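Local coordinates for protein glycoside hydrolase family 31 (Trueperella pyogenes, PDB 5I0F) that probably degrades cycloalternan by cleaving its alpha-glucosidic linkages, passing through a covalent glycosyl-enzyme intermediate, at residues 555-560 / 642-647; 265-270 / 281-286; 24-29 / 152-157. All coordinates share one frame; numbering follows the deposited sequence.

Interaction 1: 555-560 / 642-647; sequences ILYWGW and QCLQTG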
ATOM      1  N   ILE A 555     -10.097   7.547   1.798  1.00 20.45           N
ATOM      2  CA  ILE A 555      -8.723   8.043   1.793  1.00 20.23           C
ATOM      3  C   ILE A 555      -8.779   9.365   1.043  1.00 20.87           C
ATOM      4  O   ILE A 555      -8.778   9.390  -0.197  1.00 21.41           O
ATOM      5  CB  ILE A 555      -7.754   7.063   1.104  1.00 20.44           C
ATOM      6  CG1 ILE A 555      -7.707   5.716   1.831  1.00 20.09           C
ATOM      7  CG2 ILE A 555      -6.346   7.655   1.013  1.00 20.08           C
ATOM      8  CD1 ILE A 555      -7.176   5.765   3.249  1.00 20.61           C
ATOM      9  N   LEU A 556      -8.842  10.455   1.800  1.00 21.10           N
ATOM     10  CA  LEU A 556      -9.117  11.792   1.265  1.00 21.76           C
ATOM     11  C   LEU A 556      -7.883  12.478   0.681  1.00 20.96           C
ATOM     12  O   LEU A 556      -7.948  13.054  -0.409  1.00 21.30           O
ATOM     13  CB  LEU A 556      -9.712  12.666   2.380  1.00 22.96           C
ATOM     14  CG  LEU A 556     -10.185  14.092   2.091  1.00 24.40           C
ATOM     15  CD1 LEU A 556     -11.313  14.044   1.102  1.00 24.90           C
ATOM     16  CD2 LEU A 556     -10.684  14.783   3.358  1.00 25.26           C
ATOM     17  N   TYR A 557      -6.778  12.453   1.423  1.00 19.47           N
ATOM     18  CA  TYR A 557      -5.583  13.214   1.093  1.00 18.85           C
ATOM     19  C   TYR A 557      -4.596  12.321   0.328  1.00 18.07           C
ATOM     20  O   TYR A 557      -3.597  11.836   0.880  1.00 19.57           O
ATOM     21  CB  TYR A 557      -4.947  13.766   2.377  1.00 18.54           C
ATOM     22  CG  TYR A 557      -5.845  14.594   3.271  1.00 18.95           C
ATOM     23  CD1 TYR A 557      -6.172  15.896   2.929  1.00 19.70           C
ATOM     24  CD2 TYR A 557      -6.331  14.091   4.476  1.00 19.60           C
ATOM     25  CE1 TYR A 557      -6.995  16.677   3.743  1.00 20.16           C
ATOM     26  CE2 TYR A 557      -7.152  14.852   5.295  1.00 19.80           C
ATOM     27  CZ  TYR A 557      -7.452  16.150   4.940  1.00 20.21           C
ATOM     28  OH  TYR A 557      -8.245  16.943   5.720  1.00 20.93           O
ATOM     29  N   TRP A 558      -4.907  12.093  -0.935  1.00 16.99           N
ATOM     30  CA  TRP A 558      -4.215  11.157  -1.768  1.00 16.31           C
ATOM     31  C   TRP A 558      -3.420  11.887  -2.833  1.00 16.26           C
ATOM     32  O   TRP A 558      -3.875  12.883  -3.396  1.00 16.52           O
ATOM     33  CB  TRP A 558      -5.223  10.215  -2.419  1.00 16.38           C
ATOM     34  CG  TRP A 558      -4.646   9.239  -3.385  1.00 16.22           C
ATOM     35  CD1 TRP A 558      -4.316   7.954  -3.144  1.00 16.15           C
ATOM     36  CD2 TRP A 558      -4.348   9.482  -4.764  1.00 16.66           C
ATOM     37  NE1 TRP A 558      -3.813   7.367  -4.288  1.00 16.24           N
ATOM     38  CE2 TRP A 558      -3.827   8.289  -5.298  1.00 16.30           C
ATOM     39  CE3 TRP A 558      -4.492  10.596  -5.610  1.00 16.61           C
ATOM     40  CZ2 TRP A 558      -3.461   8.169  -6.633  1.00 16.31           C
ATOM     41  CZ3 TRP A 558      -4.103  10.481  -6.926  1.00 16.96           C
ATOM     42  CH2 TRP A 558      -3.594   9.278  -7.432  1.00 16.75           C
ATOM     43  N   GLY A 559      -2.256  11.355  -3.144  1.00 15.55           N
ATOM     44  CA  GLY A 559      -1.494  11.774  -4.320  1.00 15.77           C
ATOM     45  C   GLY A 559      -0.687  10.643  -4.909  1.00 15.54           C
ATOM     46  O   GLY A 559      -0.901   9.467  -4.609  1.00 15.91           O
ATOM     47  N   TRP A 560       0.244  11.005  -5.773  1.00 15.93           N
ATOM     48  CA  TRP A 560       1.043  10.030  -6.523  1.00 16.08           C
ATOM     49  C   TRP A 560       2.310  10.726  -7.030  1.00 15.99           C
ATOM     50  O   TRP A 560       2.412  11.957  -7.004  1.00 16.03           O
ATOM     51  CB  TRP A 560       0.224   9.423  -7.688  1.00 16.16           C
ATOM     52  CG  TRP A 560      -0.123  10.417  -8.814  1.00 17.00           C
ATOM     53  CD1 TRP A 560      -0.812  11.591  -8.685  1.00 17.41           C
ATOM     54  CD2 TRP A 560       0.217  10.310 -10.214  1.00 17.49           C
ATOM     55  NE1 TRP A 560      -0.912  12.223  -9.906  1.00 17.55           N
ATOM     56  CE2 TRP A 560      -0.297  11.458 -10.860  1.00 17.94           C
ATOM     57  CE3 TRP A 560       0.898   9.356 -10.978  1.00 17.61           C
ATOM     58  CZ2 TRP A 560      -0.148  11.673 -12.235  1.00 18.55           C
ATOM     59  CZ3 TRP A 560       1.029   9.557 -12.338  1.00 18.16           C
ATOM     60  CH2 TRP A 560       0.518  10.722 -12.951  1.00 18.29           C
ATOM     61  N   GLN A 642     -15.551  20.957   3.536  1.00 28.35           N
ATOM     62  CA  GLN A 642     -16.865  20.404   3.211  1.00 29.48           C
ATOM     63  C   GLN A 642     -16.864  18.874   3.214  1.00 27.30           C
ATOM     64  O   GLN A 642     -17.785  18.272   3.758  1.00 26.83           O
ATOM     65  CB  GLN A 642     -17.409  20.938   1.872  1.00 31.50           C
ATOM     66  CG  GLN A 642     -18.049  22.308   1.993  1.00 34.45           C
ATOM     67  CD  GLN A 642     -19.355  22.259   2.773  1.00 37.72           C
ATOM     68  OE1 GLN A 642     -20.250  21.457   2.457  1.00 41.73           O
ATOM     69  NE2 GLN A 642     -19.472  23.100   3.807  1.00 38.97           N
ATOM     70  N   CYS A 643     -15.841  18.262   2.629  1.00 25.14           N
ATOM     71  CA  CYS A 643     -15.711  16.796   2.632  1.00 24.86           C
ATOM     72  C   CYS A 643     -15.695  16.173   4.031  1.00 24.55           C
ATOM     73  O   CYS A 643     -16.203  15.072   4.218  1.00 23.91           O
ATOM     74  CB  CYS A 643     -14.439  16.342   1.901  1.00 24.80           C
ATOM     75  SG  CYS A 643     -14.455  16.617   0.111  1.00 25.68           S
ATOM     76  N   LEU A 644     -15.092  16.855   4.997  1.00 24.81           N
ATOM     77  CA  LEU A 644     -15.062  16.360   6.366  1.00 25.97           C
ATOM     78  C   LEU A 644     -16.470  16.370   6.965  1.00 27.55           C
ATOM     79  O   LEU A 644     -16.800  15.475   7.739  1.00 27.57           O
ATOM     80  CB  LEU A 644     -14.106  17.187   7.245  1.00 26.68           C
ATOM     81  CG  LEU A 644     -12.611  17.230   6.880  1.00 27.11           C
ATOM     82  CD1 LEU A 644     -11.817  17.993   7.937  1.00 27.92           C
ATOM     83  CD2 LEU A 644     -12.049  15.847   6.691  1.00 27.29           C
ATOM     84  N   GLN A 645     -17.270  17.390   6.630  1.00 28.15           N
ATOM     85  CA  GLN A 645     -18.668  17.431   7.077  1.00 30.21           C
ATOM     86  C   GLN A 645     -19.543  16.424   6.320  1.00 29.42           C
ATOM     87  O   GLN A 645     -20.314  15.720   6.931  1.00 29.33           O
ATOM     88  CB  GLN A 645     -19.283  18.835   7.048  1.00 32.45           C
ATOM     89  CG  GLN A 645     -20.755  18.777   7.501  1.00 35.26           C
ATOM     90  CD  GLN A 645     -21.224  19.848   8.471  1.00 37.53           C
ATOM     91  OE1 GLN A 645     -20.515  20.255   9.434  1.00 37.48           O
ATOM     92  NE2 GLN A 645     -22.484  20.268   8.272  1.00 38.97           N
ATOM     93  N   THR A 646     -19.396  16.318   5.008  1.00 27.87           N
ATOM     94  CA  THR A 646     -20.326  15.501   4.220  1.00 27.84           C
ATOM     95  C   THR A 646     -19.954  14.027   4.153  1.00 27.29           C
ATOM     96  O   THR A 646     -20.822  13.192   3.914  1.00 27.77           O
ATOM     97  CB  THR A 646     -20.432  16.013   2.776  1.00 27.18           C
ATOM     98  OG1 THR A 646     -19.174  15.806   2.105  1.00 26.15           O
ATOM     99  CG2 THR A 646     -20.836  17.488   2.744  1.00 27.55           C
ATOM    100  N   GLY A 647     -18.669  13.706   4.292  1.00 26.96           N
ATOM    101  CA  GLY A 647     -18.176  12.340   4.117  1.00 26.63           C
ATOM    102  C   GLY A 647     -17.820  11.981   2.672  1.00 26.72           C
ATOM    103  O   GLY A 647     -17.330  10.885   2.414  1.00 27.15           O
TER

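Interaction 2: 265-270 / 281-286; sequences RVNTWS and LDVAGR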
ATOM      1  N   ARG A 265     -18.834 -10.660  11.715  1.00 27.12           N
ATOM      2  CA  ARG A 265     -19.687  -9.477  11.638  1.00 27.13           C
ATOM      3  C   ARG A 265     -19.502  -8.829  10.272  1.00 25.63           C
ATOM      4  O   ARG A 265     -18.363  -8.608   9.838  1.00 24.54           O
ATOM      5  CB  ARG A 265     -19.349  -8.496  12.761  1.00 27.99           C
ATOM      6  CG  ARG A 265     -19.939  -7.100  12.643  1.00 29.04           C
ATOM      7  CD  ARG A 265     -21.450  -7.076  12.721  1.00 30.44           C
ATOM      8  NE  ARG A 265     -21.970  -5.745  12.408  1.00 31.48           N
ATOM      9  CZ  ARG A 265     -23.262  -5.417  12.351  1.00 33.81           C
ATOM     10  NH1 ARG A 265     -24.217  -6.317  12.603  1.00 35.28           N
ATOM     11  NH2 ARG A 265     -23.609  -4.169  12.043  1.00 33.68           N
ATOM     12  N   VAL A 266     -20.617  -8.545   9.603  1.00 24.86           N
ATOM     13  CA  VAL A 266     -20.623  -7.789   8.359  1.00 24.21           C
ATOM     14  C   VAL A 266     -21.516  -6.571   8.546  1.00 24.34           C
ATOM     15  O   VAL A 266     -22.738  -6.707   8.681  1.00 24.44           O
ATOM     16  CB  VAL A 266     -21.145  -8.635   7.183  1.00 24.04           C
ATOM     17  CG1 VAL A 266     -21.103  -7.827   5.886  1.00 23.74           C
ATOM     18  CG2 VAL A 266     -20.325  -9.913   7.063  1.00 24.19           C
ATOM     19  N   ASN A 267     -20.921  -5.383   8.562  1.00 23.99           N
ATOM     20  CA  ASN A 267     -21.700  -4.156   8.618  1.00 24.51           C
ATOM     21  C   ASN A 267     -22.288  -3.892   7.238  1.00 24.49           C
ATOM     22  O   ASN A 267     -21.680  -4.231   6.208  1.00 23.54           O
ATOM     23  CB  ASN A 267     -20.851  -2.969   9.050  1.00 24.88           C
ATOM     24  CG  ASN A 267     -20.218  -3.161  10.412  1.00 25.73           C
ATOM     25  OD1 ASN A 267     -20.905  -3.376  11.419  1.00 26.11           O
ATOM     26  ND2 ASN A 267     -18.894  -3.086  10.459  1.00 25.96           N
ATOM     27  N   THR A 268     -23.485  -3.307   7.208  1.00 24.78           N
ATOM     28  CA  THR A 268     -24.159  -2.982   5.941  1.00 24.95           C
ATOM     29  C   THR A 268     -24.919  -1.679   6.067  1.00 25.68           C
ATOM     30  O   THR A 268     -25.348  -1.306   7.155  1.00 25.84           O
ATOM     31  CB  THR A 268     -25.154  -4.083   5.473  1.00 26.03           C
ATOM     32  OG1 THR A 268     -26.166  -4.321   6.473  1.00 26.58           O
ATOM     33  CG2 THR A 268     -24.456  -5.392   5.170  1.00 25.97           C
ATOM     34  N   TRP A 269     -25.079  -0.991   4.942  1.00 25.94           N
ATOM     35  CA  TRP A 269     -25.774   0.289   4.878  1.00 26.57           C
ATOM     36  C   TRP A 269     -26.500   0.382   3.577  1.00 26.85           C
ATOM     37  O   TRP A 269     -26.167  -0.307   2.612  1.00 25.52           O
ATOM     38  CB  TRP A 269     -24.806   1.470   4.974  1.00 26.28           C
ATOM     39  CG  TRP A 269     -23.900   1.377   6.143  1.00 26.16           C
ATOM     40  CD1 TRP A 269     -24.146   1.835   7.393  1.00 26.59           C
ATOM     41  CD2 TRP A 269     -22.602   0.763   6.179  1.00 25.64           C
ATOM     42  NE1 TRP A 269     -23.084   1.556   8.217  1.00 26.50           N
ATOM     43  CE2 TRP A 269     -22.127   0.882   7.502  1.00 25.92           C
ATOM     44  CE3 TRP A 269     -21.797   0.121   5.221  1.00 25.63           C
ATOM     45  CZ2 TRP A 269     -20.885   0.397   7.901  1.00 25.30           C
ATOM     46  CZ3 TRP A 269     -20.539  -0.367   5.619  1.00 25.32           C
ATOM     47  CH2 TRP A 269     -20.098  -0.215   6.946  1.00 25.24           C
ATOM     48  N   SER A 270     -27.499   1.251   3.556  1.00 28.36           N
ATOM     49  CA  SER A 270     -28.156   1.609   2.313  1.00 28.90           C
ATOM     50  C   SER A 270     -28.690   3.042   2.329  1.00 29.24           C
ATOM     51  O   SER A 270     -28.968   3.609   3.397  1.00 29.73           O
ATOM     52  CB  SER A 270     -29.253   0.602   2.006  1.00 30.12           C
ATOM     53  OG  SER A 270     -30.251   0.633   3.008  1.00 32.06           O
ATOM     54  N   LEU A 281     -17.330   5.125   7.211  1.00 21.92           N
ATOM     55  CA  LEU A 281     -16.484   6.062   7.963  1.00 23.12           C
ATOM     56  C   LEU A 281     -16.795   6.127   9.469  1.00 23.80           C
ATOM     57  O   LEU A 281     -15.866   6.274  10.289  1.00 22.92           O
ATOM     58  CB  LEU A 281     -16.564   7.472   7.356  1.00 24.11           C
ATOM     59  CG  LEU A 281     -16.016   7.593   5.936  1.00 24.30           C
ATOM     60  CD1 LEU A 281     -16.051   9.057   5.509  1.00 24.87           C
ATOM     61  CD2 LEU A 281     -14.617   7.035   5.804  1.00 24.55           C
ATOM     62  N   ASP A 282     -18.073   6.017   9.832  1.00 24.15           N
ATOM     63  CA  ASP A 282     -18.460   5.915  11.226  1.00 25.94           C
ATOM     64  C   ASP A 282     -17.797   4.724  11.943  1.00 25.53           C
ATOM     65  O   ASP A 282     -17.488   4.831  13.119  1.00 26.01           O
ATOM     66  CB  ASP A 282     -19.986   5.822  11.391  1.00 27.74           C
ATOM     67  CG  ASP A 282     -20.690   7.151  11.171  1.00 29.23           C
ATOM     68  OD1 ASP A 282     -20.043   8.219  11.307  1.00 30.72           O
ATOM     69  OD2 ASP A 282     -21.902   7.113  10.877  1.00 30.53           O
ATOM     70  N   VAL A 283     -17.577   3.625  11.229  1.00 24.19           N
ATOM     71  CA  VAL A 283     -16.934   2.438  11.779  1.00 24.72           C
ATOM     72  C   VAL A 283     -15.395   2.508  11.669  1.00 24.24           C
ATOM     73  O   VAL A 283     -14.671   2.192  12.632  1.00 24.03           O
ATOM     74  CB  VAL A 283     -17.501   1.184  11.076  1.00 25.63           C
ATOM     75  CG1 VAL A 283     -16.692  -0.067  11.381  1.00 26.20           C
ATOM     76  CG2 VAL A 283     -18.951   0.985  11.489  1.00 26.55           C
ATOM     77  N   ALA A 284     -14.904   2.942  10.513  1.00 23.42           N
ATOM     78  CA  ALA A 284     -13.470   2.934  10.214  1.00 22.90           C
ATOM     79  C   ALA A 284     -12.682   4.066  10.854  1.00 22.89           C
ATOM     80  O   ALA A 284     -11.585   3.833  11.310  1.00 22.95           O
ATOM     81  CB  ALA A 284     -13.240   2.929   8.718  1.00 22.63           C
ATOM     82  N   GLY A 285     -13.246   5.268  10.885  1.00 23.26           N
ATOM     83  CA  GLY A 285     -12.555   6.487  11.309  1.00 24.23           C
ATOM     84  C   GLY A 285     -12.629   7.464  10.154  1.00 24.70           C
ATOM     85  O   GLY A 285     -12.783   7.055   9.018  1.00 25.56           O
ATOM     86  N   ARG A 286     -12.573   8.750  10.454  1.00 25.88           N
ATOM     87  CA  ARG A 286     -12.756   9.805   9.456  1.00 26.65           C
ATOM     88  C   ARG A 286     -11.459  10.575   9.226  1.00 26.00           C
ATOM     89  O   ARG A 286     -10.668  10.677  10.133  1.00 25.31           O
ATOM     90  CB  ARG A 286     -13.831  10.777   9.924  1.00 27.92           C
ATOM     91  CG  ARG A 286     -15.235  10.222   9.785  1.00 28.80           C
ATOM     92  CD  ARG A 286     -16.276  11.145  10.375  1.00 29.32           C
ATOM     93  NE  ARG A 286     -17.598  10.542  10.227  1.00 29.65           N
ATOM     94  CZ  ARG A 286     -18.358  10.587   9.133  1.00 30.27           C
ATOM     95  NH1 ARG A 286     -17.975  11.251   8.034  1.00 29.77           N
ATOM     96  NH2 ARG A 286     -19.544   9.984   9.149  1.00 30.74           N
TER

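Interaction 3: 24-29 / 152-157; sequences IPIAGQ and LWLVSS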
ATOM      1  N   ILE A  24      -3.608 -25.146   4.129  1.00 31.36           N
ATOM      2  CA  ILE A  24      -4.672 -25.810   4.915  1.00 31.14           C
ATOM      3  C   ILE A  24      -5.203 -26.952   4.025  1.00 30.62           C
ATOM      4  O   ILE A  24      -5.989 -26.702   3.096  1.00 29.98           O
ATOM      5  CB  ILE A  24      -5.822 -24.826   5.275  1.00 32.50           C
ATOM      6  CG1 ILE A  24      -5.305 -23.635   6.107  1.00 33.83           C
ATOM      7  CG2 ILE A  24      -6.976 -25.542   5.984  1.00 32.93           C
ATOM      8  CD1 ILE A  24      -4.679 -24.006   7.443  1.00 33.95           C
ATOM      9  N   PRO A  25      -4.756 -28.207   4.279  1.00 29.90           N
ATOM     10  CA  PRO A  25      -5.146 -29.317   3.409  1.00 29.73           C
ATOM     11  C   PRO A  25      -6.662 -29.570   3.365  1.00 30.82           C
ATOM     12  O   PRO A  25      -7.338 -29.486   4.401  1.00 30.67           O
ATOM     13  CB  PRO A  25      -4.409 -30.517   4.021  1.00 30.00           C
ATOM     14  CG  PRO A  25      -3.245 -29.913   4.731  1.00 29.56           C
ATOM     15  CD  PRO A  25      -3.776 -28.637   5.293  1.00 29.47           C
ATOM     16  N   ILE A  26      -7.178 -29.854   2.161  1.00 31.62           N
ATOM     17  CA  ILE A  26      -8.600 -30.106   1.942  1.00 33.14           C
ATOM     18  C   ILE A  26      -8.760 -31.554   1.473  1.00 33.76           C
ATOM     19  O   ILE A  26      -8.156 -31.962   0.484  1.00 32.76           O
ATOM     20  CB  ILE A  26      -9.215 -29.085   0.943  1.00 34.17           C
ATOM     21  CG1 ILE A  26      -9.143 -27.680   1.563  1.00 34.27           C
ATOM     22  CG2 ILE A  26     -10.661 -29.440   0.616  1.00 36.20           C
ATOM     23  CD1 ILE A  26      -9.743 -26.577   0.715  1.00 36.01           C
ATOM     24  N   ALA A  27      -9.573 -32.318   2.207  1.00 35.20           N
ATOM     25  CA  ALA A  27      -9.876 -33.714   1.856  1.00 36.64           C
ATOM     26  C   ALA A  27     -10.440 -33.815   0.445  1.00 38.73           C
ATOM     27  O   ALA A  27     -11.226 -32.961   0.018  1.00 38.44           O
ATOM     28  CB  ALA A  27     -10.867 -34.310   2.847  1.00 37.88           C
ATOM     29  N   GLY A  28     -10.017 -34.845  -0.285  1.00 40.24           N
ATOM     30  CA  GLY A  28     -10.484 -35.079  -1.657  1.00 42.77           C
ATOM     31  C   GLY A  28      -9.804 -34.261  -2.749  1.00 43.28           C
ATOM     32  O   GLY A  28     -10.053 -34.505  -3.927  1.00 45.67           O
ATOM     33  N   GLN A  29      -8.969 -33.289  -2.376  1.00 41.43           N
ATOM     34  CA  GLN A  29      -8.209 -32.477  -3.331  1.00 41.78           C
ATOM     35  C   GLN A  29      -6.757 -32.957  -3.284  1.00 39.63           C
ATOM     36  O   GLN A  29      -6.396 -33.729  -2.403  1.00 37.92           O
ATOM     37  CB  GLN A  29      -8.227 -31.008  -2.933  1.00 42.15           C
ATOM     38  CG  GLN A  29      -9.550 -30.287  -3.085  1.00 44.60           C
ATOM     39  CD  GLN A  29      -9.395 -28.770  -2.979  1.00 45.66           C
ATOM     40  OE1 GLN A  29      -8.275 -28.228  -2.896  1.00 44.79           O
ATOM     41  NE2 GLN A  29     -10.518 -28.073  -2.982  1.00 47.95           N
ATOM     42  N   LEU A 152     -20.748 -21.637   4.049  1.00 27.84           N
ATOM     43  CA  LEU A 152     -20.003 -22.896   4.147  1.00 28.17           C
ATOM     44  C   LEU A 152     -18.752 -22.688   5.008  1.00 27.09           C
ATOM     45  O   LEU A 152     -18.003 -21.728   4.790  1.00 26.41           O
ATOM     46  CB  LEU A 152     -19.598 -23.366   2.757  1.00 29.00           C
ATOM     47  CG  LEU A 152     -20.713 -23.905   1.849  1.00 30.60           C
ATOM     48  CD1 LEU A 152     -20.188 -24.106   0.432  1.00 30.90           C
ATOM     49  CD2 LEU A 152     -21.280 -25.197   2.400  1.00 31.41           C
ATOM     50  N   TRP A 153     -18.508 -23.604   5.947  1.00 26.49           N
ATOM     51  CA  TRP A 153     -17.439 -23.455   6.963  1.00 25.91           C
ATOM     52  C   TRP A 153     -16.387 -24.519   6.710  1.00 25.91           C
ATOM     53  O   TRP A 153     -16.734 -25.691   6.562  1.00 26.08           O
ATOM     54  CB  TRP A 153     -18.029 -23.593   8.375  1.00 26.14           C
ATOM     55  CG  TRP A 153     -19.144 -22.618   8.642  1.00 25.93           C
ATOM     56  CD1 TRP A 153     -20.469 -22.797   8.383  1.00 26.29           C
ATOM     57  CD2 TRP A 153     -19.013 -21.307   9.202  1.00 25.67           C
ATOM     58  NE1 TRP A 153     -21.184 -21.670   8.750  1.00 26.23           N
ATOM     59  CE2 TRP A 153     -20.312 -20.745   9.266  1.00 25.73           C
ATOM     60  CE3 TRP A 153     -17.923 -20.560   9.693  1.00 25.11           C
ATOM     61  CZ2 TRP A 153     -20.552 -19.456   9.766  1.00 25.64           C
ATOM     62  CZ3 TRP A 153     -18.157 -19.283  10.187  1.00 25.36           C
ATOM     63  CH2 TRP A 153     -19.477 -18.739  10.223  1.00 25.21           C
ATOM     64  N   LEU A 154     -15.118 -24.107   6.621  1.00 25.84           N
ATOM     65  CA  LEU A 154     -14.017 -25.022   6.332  1.00 26.29           C
ATOM     66  C   LEU A 154     -13.520 -25.585   7.662  1.00 27.31           C
ATOM     67  O   LEU A 154     -12.840 -24.887   8.420  1.00 27.81           O
ATOM     68  CB  LEU A 154     -12.898 -24.325   5.550  1.00 25.57           C
ATOM     69  CG  LEU A 154     -11.749 -25.242   5.087  1.00 26.14           C
ATOM     70  CD1 LEU A 154     -12.245 -26.338   4.157  1.00 25.98           C
ATOM     71  CD2 LEU A 154     -10.642 -24.428   4.429  1.00 25.69           C
ATOM     72  N   VAL A 155     -13.855 -26.844   7.925  1.00 28.43           N
ATOM     73  CA  VAL A 155     -13.662 -27.443   9.248  1.00 29.73           C
ATOM     74  C   VAL A 155     -12.779 -28.685   9.225  1.00 30.60           C
ATOM     75  O   VAL A 155     -12.841 -29.483   8.296  1.00 30.99           O
ATOM     76  CB  VAL A 155     -14.994 -27.819   9.934  1.00 30.37           C
ATOM     77  CG1 VAL A 155     -15.826 -26.571  10.202  1.00 29.89           C
ATOM     78  CG2 VAL A 155     -15.778 -28.860   9.137  1.00 30.83           C
ATOM     79  N   SER A 156     -11.990 -28.842  10.278  1.00 30.98           N
ATOM     80  CA  SER A 156     -11.206 -30.057  10.515  1.00 32.32           C
ATOM     81  C   SER A 156     -11.389 -30.461  11.970  1.00 33.83           C
ATOM     82  O   SER A 156     -12.114 -29.801  12.713  1.00 33.95           O
ATOM     83  CB  SER A 156      -9.726 -29.808  10.232  1.00 31.31           C
ATOM     84  OG  SER A 156      -9.165 -28.942  11.201  1.00 30.49           O
ATOM     85  N   SER A 157     -10.728 -31.536  12.376  1.00 35.39           N
ATOM     86  CA  SER A 157     -10.701 -31.915  13.786  1.00 37.76           C
ATOM     87  C   SER A 157     -10.019 -30.854  14.662  1.00 38.93           C
ATOM     88  O   SER A 157     -10.280 -30.788  15.853  1.00 40.76           O
ATOM     89  CB  SER A 157     -10.002 -33.267  13.959  1.00 38.43           C
ATOM     90  OG  SER A 157      -8.673 -33.200  13.491  1.00 38.19           O
TER

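Interaction 1: 555-560 / 642-647
Leu556 overlaps the last turn of helix 617-646, one methyl against Cys643 and the other against Leu644. It lies just before strand 558-561, the seventh strand of the closed eight-stranded TIM barrel. The contact therefore sits at the N-terminal end of that strand, the end away from the C-terminal rim where TIM barrels carry their active sites. The nearest alpha carbons, Leu556 CA and Cys643 CA, are 8.4 Å apart, so the gap is bridged by side chains alone. With CG of Leu556 trans to N (chi1 -176°), its two branches point at different residues of the helix: CD1 comes to 4.0 Å from Cys643 CB, while CD2 meets Leu644 CD2 at 3.8 Å. The two leucine side chains cross at about a right angle, so their contact is methyl to methyl and not lengthwise. CD2 of Leu556 also lies 3.8 Å above the ring plane of Tyr557, offset toward the rim, so this one methyl touches both the ring and Leu644, in roughly perpendicular directions. Leu556 also packs on Thr640, earlier on the same helix, and on Leu650 beyond its end. Tyr557 reaches the helix through its phenol end, whose hydroxyl is hydrogen-bonded to the carbonyl of Ala288. Beside that bond, Leu644 CD2 approaches Tyr557 OH to 4.1 Å, a purely van der Waals touch.

Interaction 2: 265-270 / 281-286
The indole of Trp269 has the carbonyl carbon of Asn267 over one face, 4.2 Å above the plane and toward the rim, and a methyl of Val283 at its edge. The pairing joins strand 263-271 to helix 273-284, which follows it directly: a beta-alpha unit in which the chain turns back and lays its helix beside the five-stranded mixed sheet. At the edge, Val283 CG2 stands near the ring plane, 4.1 Å from Trp269 CZ2. The other methyl, CG1, is trans to the backbone nitrogen of Val283 (chi1 168°) and reaches Asn267 ND2 at 3.8 Å, the two side chains approaching from opposite directions. The amide is firmly set by its own bonds. Its nitrogen donates to Glu231 and His229, while OD1 takes two donors of Arg265, which grips it side-on at the in-plane edge of the guanidinium: NE at 2.8 Å from Asn267 OD1 and NH2 at 2.9 Å from that same oxygen. The NH2 bond lies on a lone pair in the carbonyl plane, whereas NE sits 49° above it. Arg265 is in turn paired with Asp140, linking the neighbouring strand. At the helix end, Gly285, with phi 122°, leaves the helical conformation. The guanidinium of Arg286 has Leu281 CB over the centre of one face, and at its edge Arg286 NH2 makes a salt bridge of 2.8 Å to Asp282 OD1, approaching from above the carboxylate plane.

Interaction 3: 24-29 / 152-157
Ile26 opens a type II beta turn that runs to Gln29, closed by a bond of 3.3 Å from Gln29 N to Ile26 O and carried by a positive phi of 81° at Gly28; Ile26 CA is also the nearest alpha carbon to Leu154 CA, at 8.6 Å. The turn belongs to the loop between strands 20-21 and 31-37 of the N-terminal antiparallel sheet, and Leu154 to strand 152-155 of the separate six-stranded antiparallel sheet, so a connecting loop of one beta-sheet packs on a strand of another. Leu154 carries the contact with both branches. Its CG stands trans to the backbone nitrogen (chi1 -175°), directing the fork at the loop, where one methyl serves each isoleucine. CD2 of Leu154 meets Ile24 CG2 at 4.1 Å, the side chains slanting past each other. Arg162 and Trp131, on the two strands flanking 152-155, also pack on Leu154. Ser129 lies between the two sides: its backbone bonds to Pro25 and Ala27, and it touches the side chains of both Ile24 and Leu154. Ile26 lays its longer branch alongside the other leucine methyl, CG1 and CD1 of Ile26 both 4.3 Å from Leu154 CD1.

In the fold
From the N terminus, interaction 3 comes first: it closes a loop of 122 residues, mostly strand and coil, and ties the N-terminal sheet to the six-stranded one. Interaction 2 follows with a loop of only ten residues, folding helix 273-284 back on its preceding strand in the five-stranded sheet. Interaction 1 closes 81 residues, largely helical, bringing the end of helix 617-646 against the lead-in to barrel strand 558-561. The three are in series and none nests or crosses. Interactions 1 and 2 touch, with Gly647 O 3.8 Å from Leu281 CD1, so the ends of helices 617-646 and 273-284 pack together; interaction 3 touches neither, its nearest atoms about 8 Å from interaction 2.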